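Local structure of beta-galactosidase (Trichoderma reesei, 3OG2) at residues G338-Y342 / P937-F941; D285-G289 / V932-P937. The protein probably hydrolyses terminal non-reducing beta-D-galactose residues in beta-D-galactosides, as a glycoside hydrolase of family 35. All coordinates share one frame; numbering follows the deposited sequence.

Contact 1 (G338-Y342 / P937-F941); sequences GYTSY and PQTEF. With NAG (2-acetamido-2-deoxy-beta-D-glucopyranose), chain C.
Pro937 lays CD over one face of the Tyr339 ring, a CH-pi contact with CD 3.7 Å from the Tyr339 centroid. The same ring meets Gln938 at its edge, where OE1 lies in the ring plane 3.2 Å from Tyr339 CD2. This is the tight part, and the buried Gln938 amide is its centre. With CG anti to the backbone N (chi1 -171°) and the rest of the chain extended, Gln938 carries its amide across to the 340-341 backbone. Gln938 OE1 accepts a bent bond from Ser341 N (3.1 Å, 142° at the hydrogen), the donor tilted 26° from the carbonyl plane, and a second from a water 2.8 Å from OE1, which in turn accepts from Thr340 N. Gln938 NE2 gives a nearly straight bond, in its own amide plane, to Glu940 O (2.9 Å). Gln938 CG also sits over the Phe941 ring, whose edge meets Thr340 OG1, itself bonded to Lys930 N. The looser side is the partly exposed Pro937, where a glycan N-acetylglucosamine lies beside Pro937 O and puts its methyl C8 3.6 Å from Gln938 O. A leucine in place of this glutamine would probably leave Ser341 N and Glu940 O without their side-chain mates and the water with one anchor fewer. NE2 thus ties the amide to its own segment, fixing its flip, while OE1 bridges the all-beta domain to the barrel loop.

Contact 2 (D285-G289 / V932-P937); sequences DPFGG and VSNIGP. With NAG (2-acetamido-2-deoxy-beta-D-glucopyranose), chain C; NAG (2-acetamido-2-deoxy-beta-D-glucopyranose), chain B; MAN (alpha-D-mannopyranose), chain D.
Phe287 sets its ring against the 932-936 loop, with CE1 3.8 Å from Val932 CG2 and CB packed on Ile935 CG2. Its CG lies beside the backbone N, anti to the carbonyl carbon (chi1 -88°), which turns the ring toward Val932 and brings Gly936 O to the ring edge, 3.3 Å from Phe287 CD1. That carbonyl also accepts the one hydrogen bond between the two segments: Gly288 N reaches Gly936 O at 2.9 Å and almost straight (176°), but from well above the carbonyl plane. Alongside, Gly288 CA makes a CA-H...O contact with Ile935 O. Pro937, reached through a cis peptide bond, closes the other flank, its CB 3.6 Å from Gly289 O and its CG against Asp285 OD2. Hydrogen bonds of OD2 with Tyr339 OH and Gly291 N, and of OD1 with Trp290 N, hold that carboxylate. The positive phi of Gly288 and Gly936 favours glycine, and a side chain on Gly289 would run into Asp285 OD1. Sugars of the protein's own glycan cover the joint: one N-acetylglucosamine gives its N2-H to Ser933 O (2.9 Å), and a second gives O6-H to Ile935 O (2.8 Å). A mannose touches the turn, its C6 3.5 Å from Gly288 O. The arrangement is a type II beta turn, Pro286 to Gly289 with glycine at its third position and a weak closing bond, in a beta-alpha loop of the TIM barrel, docked on the connection from strand 926-932 to strand 940-943, in a different sheet of the all-beta domain.

Overall arrangement
From the N terminus the chain first lays down the TIM barrel, where segment 285-289 comes after strand 275-280, and segment 338-342 comes later, in the loop that leaves strand 318-321. Several hundred residues of beta-rich domains intervene before the late all-beta domain brings 932-937 and then 937-941 back to them. Contact 2 closes a loop of 642 residues and contact 1 one of 594; because the segments alternate along the chain, the two loops cross. Pro937 belongs to both. Together they pin neighbouring barrel loops to one connection between strands 926-932 and 940-943, with the side chains of Asp285 and Tyr339 about 9 and 10 Å from that of Glu122, which binds galactose in another structure of this protein.

Contact 1 (G338-Y342 / P937-F941)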
loop_
_atom_site.group_PDB
_atom_site.type_symbol
_atom_site.label_atom_id
_atom_site.label_comp_id
_atom_site.label_asym_id
_atom_site.label_seq_id
_atom_site.Cartn_x
_atom_site.Cartn_y
_atom_site.Cartn_z
ATOM N N GLY A 338 -2.374 5.518 -12.684
ATOM C CA GLY A 338 -3.243 4.696 -11.858
ATOM C C GLY A 338 -4.596 5.387 -11.763
ATOM O O GLY A 338 -4.805 6.473 -12.287
ATOM N N TYR A 339 -5.502 4.703 -11.071
ATOM C CA TYR A 339 -6.870 5.186 -10.891
ATOM C C TYR A 339 -7.140 5.316 -9.411
ATOM O O TYR A 339 -6.211 5.513 -8.626
ATOM C CB TYR A 339 -7.838 4.329 -11.714
ATOM C CG TYR A 339 -7.710 2.848 -11.525
ATOM C CD1 TYR A 339 -6.855 2.066 -12.360
ATOM C CD2 TYR A 339 -8.439 2.196 -10.507
ATOM C CE1 TYR A 339 -6.759 0.686 -12.151
ATOM C CE2 TYR A 339 -8.318 0.824 -10.326
ATOM C CZ TYR A 339 -7.473 0.088 -11.152
ATOM O OH TYR A 339 -7.382 -1.269 -10.967
ATOM N N THR A 340 -8.413 5.304 -8.975
ATOM C CA THR A 340 -8.658 5.642 -7.563
ATOM C C THR A 340 -8.107 4.594 -6.629
ATOM O O THR A 340 -7.475 4.906 -5.616
ATOM C CB THR A 340 -10.167 5.792 -7.285
ATOM O OG1 THR A 340 -10.705 6.692 -8.235
ATOM C CG2 THR A 340 -10.321 6.396 -5.894
ATOM N N SER A 341 -8.342 3.317 -6.897
ATOM C CA SER A 341 -7.874 2.319 -5.968
ATOM C C SER A 341 -6.352 2.235 -5.927
ATOM O O SER A 341 -5.676 2.269 -6.953
ATOM C CB SER A 341 -8.457 0.952 -6.439
ATOM O OG SER A 341 -7.997 -0.097 -5.546
ATOM N N TYR A 342 -5.793 2.004 -4.729
ATOM C CA TYR A 342 -4.380 1.590 -4.621
ATOM C C TYR A 342 -4.347 0.267 -3.835
ATOM O O TYR A 342 -3.450 -0.009 -3.054
ATOM C CB TYR A 342 -3.518 2.608 -3.920
ATOM C CG TYR A 342 -2.029 2.557 -4.269
ATOM C CD1 TYR A 342 -1.551 2.573 -5.590
ATOM C CD2 TYR A 342 -1.099 2.472 -3.240
ATOM C CE1 TYR A 342 -0.176 2.523 -5.872
ATOM C CE2 TYR A 342 0.300 2.446 -3.508
ATOM C CZ TYR A 342 0.708 2.461 -4.835
ATOM O OH TYR A 342 2.066 2.459 -5.029
ATOM N N PRO A 937 -10.577 0.365 -15.110
ATOM C CA PRO A 937 -11.445 -0.807 -14.894
ATOM C C PRO A 937 -12.287 -0.731 -13.639
ATOM O O PRO A 937 -13.060 -1.668 -13.346
ATOM C CB PRO A 937 -10.392 -1.918 -14.684
ATOM C CG PRO A 937 -9.347 -1.202 -13.872
ATOM C CD PRO A 937 -9.261 0.204 -14.425
ATOM N N GLN A 938 -12.128 0.341 -12.839
ATOM C CA GLN A 938 -12.802 0.291 -11.516
ATOM C C GLN A 938 -14.309 0.521 -11.545
ATOM O O GLN A 938 -14.749 1.542 -12.086
ATOM C CB GLN A 938 -12.121 1.329 -10.601
ATOM C CG GLN A 938 -12.616 1.189 -9.143
ATOM C CD GLN A 938 -11.770 1.968 -8.174
ATOM O OE1 GLN A 938 -10.906 2.802 -8.551
ATOM N NE2 GLN A 938 -11.994 1.717 -6.887
ATOM N N THR A 939 -15.045 -0.394 -10.937
ATOM C CA THR A 939 -16.493 -0.226 -10.790
ATOM C C THR A 939 -16.897 -0.202 -9.323
ATOM O O THR A 939 -17.971 0.276 -8.983
ATOM C CB THR A 939 -17.275 -1.374 -11.467
ATOM O OG1 THR A 939 -16.738 -2.647 -11.019
ATOM C CG2 THR A 939 -17.170 -1.317 -12.995
ATOM N N GLU A 940 -16.037 -0.712 -8.420
ATOM C CA GLU A 940 -16.362 -0.820 -6.987
ATOM C C GLU A 940 -15.415 0.079 -6.222
ATOM O O GLU A 940 -14.164 -0.073 -6.333
ATOM C CB GLU A 940 -16.251 -2.282 -6.572
ATOM C CG GLU A 940 -16.403 -2.447 -5.048
ATOM C CD GLU A 940 -16.716 -3.851 -4.631
ATOM O OE1 GLU A 940 -16.823 -4.773 -5.461
ATOM O OE2 GLU A 940 -16.881 -4.058 -3.403
ATOM N N PHE A 941 -15.962 1.008 -5.442
ATOM C CA PHE A 941 -15.245 2.089 -4.756
ATOM C C PHE A 941 -15.395 1.945 -3.257
ATOM O O PHE A 941 -16.427 2.378 -2.722
ATOM C CB PHE A 941 -15.783 3.480 -5.221
ATOM C CG PHE A 941 -15.432 3.676 -6.691
ATOM C CD1 PHE A 941 -16.226 3.213 -7.711
ATOM C CD2 PHE A 941 -14.230 4.351 -7.029
ATOM C CE1 PHE A 941 -15.888 3.421 -9.069
ATOM C CE2 PHE A 941 -13.905 4.589 -8.373
ATOM C CZ PHE A 941 -14.710 4.114 -9.380
HETATM C C1 NAG C . -17.285 -0.711 -19.276
HETATM C C2 NAG C . -15.806 -0.625 -18.862
HETATM C C3 NAG C . -14.996 -0.176 -20.087
HETATM C C4 NAG C . -15.213 -1.133 -21.269
HETATM C C5 NAG C . -16.730 -1.330 -21.505
HETATM C C6 NAG C . -17.005 -2.399 -22.559
HETATM C C7 NAG C . -15.400 0.103 -16.564
HETATM C C8 NAG C . -15.646 1.218 -15.557
HETATM N N2 NAG C . -15.695 0.404 -17.817
HETATM O O3 NAG C . -13.628 -0.095 -19.726
HETATM O O4 NAG C . -14.701 -0.511 -22.436
HETATM O O5 NAG C . -17.383 -1.683 -20.304
HETATM O O6 NAG C . -18.408 -2.310 -22.886
HETATM O O7 NAG C . -15.015 -1.000 -16.219
HETATM O O HOH W 1 -10.940 4.560 -10.732
#

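Contact 2 (D285-G289 / V932-P937)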
loop_
_atom_site.group_PDB
_atom_site.type_symbol
_atom_site.label_atom_id
_atom_site.label_comp_id
_atom_site.label_asym_id
_atom_site.label_seq_id
_atom_site.Cartn_x
_atom_site.Cartn_y
_atom_site.Cartn_z
ATOM N N ASP A 285 -1.830 -0.717 -11.169
ATOM C CA ASP A 285 -2.707 -1.070 -12.286
ATOM C C ASP A 285 -3.128 0.246 -12.948
ATOM O O ASP A 285 -3.558 1.134 -12.208
ATOM C CB ASP A 285 -3.923 -1.849 -11.783
ATOM C CG ASP A 285 -4.753 -2.485 -12.885
ATOM O OD1 ASP A 285 -4.182 -3.072 -13.849
ATOM O OD2 ASP A 285 -6.005 -2.475 -12.826
ATOM N N PRO A 286 -2.996 0.437 -14.227
ATOM C CA PRO A 286 -3.359 1.687 -14.890
ATOM C C PRO A 286 -4.853 1.774 -15.186
ATOM O O PRO A 286 -5.587 0.778 -15.140
ATOM C CB PRO A 286 -2.623 1.624 -16.257
ATOM C CG PRO A 286 -2.613 0.121 -16.530
ATOM C CD PRO A 286 -2.424 -0.577 -15.190
ATOM N N PHE A 287 -5.284 2.993 -15.510
ATOM C CA PHE A 287 -6.567 3.076 -16.190
ATOM C C PHE A 287 -6.556 2.091 -17.393
ATOM O O PHE A 287 -5.519 1.954 -18.048
ATOM C CB PHE A 287 -6.825 4.496 -16.664
ATOM C CG PHE A 287 -7.509 5.385 -15.653
ATOM C CD1 PHE A 287 -8.889 5.262 -15.396
ATOM C CD2 PHE A 287 -6.762 6.365 -14.994
ATOM C CE1 PHE A 287 -9.532 6.098 -14.490
ATOM C CE2 PHE A 287 -7.397 7.194 -14.078
ATOM C CZ PHE A 287 -8.760 7.081 -13.834
ATOM N N GLY A 288 -7.701 1.476 -17.639
ATOM C CA GLY A 288 -7.833 0.452 -18.691
ATOM C C GLY A 288 -7.077 -0.830 -18.322
ATOM O O GLY A 288 -6.853 -1.681 -19.194
ATOM N N GLY A 289 -6.719 -1.021 -17.062
ATOM C CA GLY A 289 -5.960 -2.168 -16.598
ATOM C C GLY A 289 -6.823 -3.362 -16.326
ATOM O O GLY A 289 -7.964 -3.508 -16.776
ATOM N N VAL A 932 -14.705 6.099 -14.866
ATOM C CA VAL A 932 -14.595 6.478 -16.253
ATOM C C VAL A 932 -15.210 5.332 -17.051
ATOM O O VAL A 932 -14.615 4.268 -17.241
ATOM C CB VAL A 932 -13.139 6.780 -16.713
ATOM C CG1 VAL A 932 -13.140 7.121 -18.202
ATOM C CG2 VAL A 932 -12.547 7.922 -15.881
ATOM N N SER A 933 -16.436 5.577 -17.521
ATOM C CA SER A 933 -17.266 4.429 -17.939
ATOM C C SER A 933 -16.713 3.757 -19.192
ATOM O O SER A 933 -16.936 2.548 -19.399
ATOM C CB SER A 933 -18.731 4.867 -18.143
ATOM O OG SER A 933 -18.876 5.479 -19.436
ATOM N N ASN A 934 -15.982 4.517 -20.027
ATOM C CA ASN A 934 -15.490 3.981 -21.303
ATOM C C ASN A 934 -14.009 3.602 -21.219
ATOM O O ASN A 934 -13.451 3.243 -22.245
ATOM C CB ASN A 934 -15.712 4.992 -22.445
ATOM C CG ASN A 934 -14.970 6.304 -22.188
ATOM O OD1 ASN A 934 -14.910 6.798 -21.083
ATOM N ND2 ASN A 934 -14.373 6.873 -23.255
ATOM N N ILE A 935 -13.393 3.641 -20.024
ATOM C CA ILE A 935 -11.982 3.304 -19.902
ATOM C C ILE A 935 -11.772 2.278 -18.782
ATOM O O ILE A 935 -11.072 1.257 -18.992
ATOM C CB ILE A 935 -11.107 4.536 -19.645
ATOM C CG1 ILE A 935 -11.305 5.540 -20.793
ATOM C CG2 ILE A 935 -9.637 4.100 -19.475
ATOM C CD1 ILE A 935 -10.422 6.805 -20.666
ATOM N N GLY A 936 -12.347 2.455 -17.594
ATOM C CA GLY A 936 -12.243 1.434 -16.563
ATOM C C GLY A 936 -10.874 1.385 -15.922
ATOM O O GLY A 936 -10.014 2.252 -16.160
ATOM N N PRO A 937 -10.577 0.365 -15.110
ATOM C CA PRO A 937 -11.445 -0.807 -14.894
ATOM C C PRO A 937 -12.287 -0.731 -13.639
ATOM O O PRO A 937 -13.060 -1.668 -13.346
ATOM C CB PRO A 937 -10.392 -1.918 -14.684
ATOM C CG PRO A 937 -9.347 -1.202 -13.872
ATOM C CD PRO A 937 -9.261 0.204 -14.425
HETATM C C1 NAG C . -17.285 -0.711 -19.276
HETATM C C2 NAG C . -15.806 -0.625 -18.862
HETATM C C3 NAG C . -14.996 -0.176 -20.087
HETATM C C4 NAG C . -15.213 -1.133 -21.269
HETATM C C5 NAG C . -16.730 -1.330 -21.505
HETATM C C6 NAG C . -17.005 -2.399 -22.559
HETATM C C7 NAG C . -15.400 0.103 -16.564
HETATM C C8 NAG C . -15.646 1.218 -15.557
HETATM N N2 NAG C . -15.695 0.404 -17.817
HETATM O O3 NAG C . -13.628 -0.095 -19.726
HETATM O O4 NAG C . -14.701 -0.511 -22.436
HETATM O O5 NAG C . -17.383 -1.683 -20.304
HETATM O O6 NAG C . -18.408 -2.310 -22.886
HETATM O O7 NAG C . -15.015 -1.000 -16.219
HETATM C C1 NAG B . -13.617 -0.951 -22.990
HETATM C C2 NAG B . -13.483 -0.366 -24.402
HETATM C C3 NAG B . -12.170 -0.843 -25.028
HETATM C C4 NAG B . -10.993 -0.473 -24.117
HETATM C C5 NAG B . -11.267 -0.990 -22.691
HETATM C C6 NAG B . -10.157 -0.667 -21.679
HETATM C C7 NAG B . -15.489 -0.122 -25.700
HETATM C C8 NAG B . -16.649 -0.857 -26.317
HETATM N N2 NAG B . -14.508 -0.934 -25.281
HETATM O O3 NAG B . -12.012 -0.157 -26.266
HETATM O O4 NAG B . -9.870 -1.135 -24.653
HETATM O O5 NAG B . -12.508 -0.500 -22.221
HETATM O O6 NAG B . -10.065 0.747 -21.512
HETATM O O7 NAG B . -15.702 0.915 -25.045
HETATM C C1 MAN D . -1.803 -1.903 -23.208
HETATM C C2 MAN D . -0.421 -2.467 -22.867
HETATM C C3 MAN D . -0.603 -3.876 -22.275
HETATM C C4 MAN D . -1.546 -3.833 -21.061
HETATM C C5 MAN D . -2.884 -3.232 -21.495
HETATM C C6 MAN D . -3.814 -3.051 -20.288
HETATM O O2 MAN D . 0.138 -1.604 -21.893
HETATM O O3 MAN D . 0.651 -4.427 -21.901
HETATM O O4 MAN D . -1.767 -5.170 -20.619
HETATM O O5 MAN D . -2.638 -1.927 -22.073
HETATM O O6 MAN D . -3.219 -2.206 -19.315
#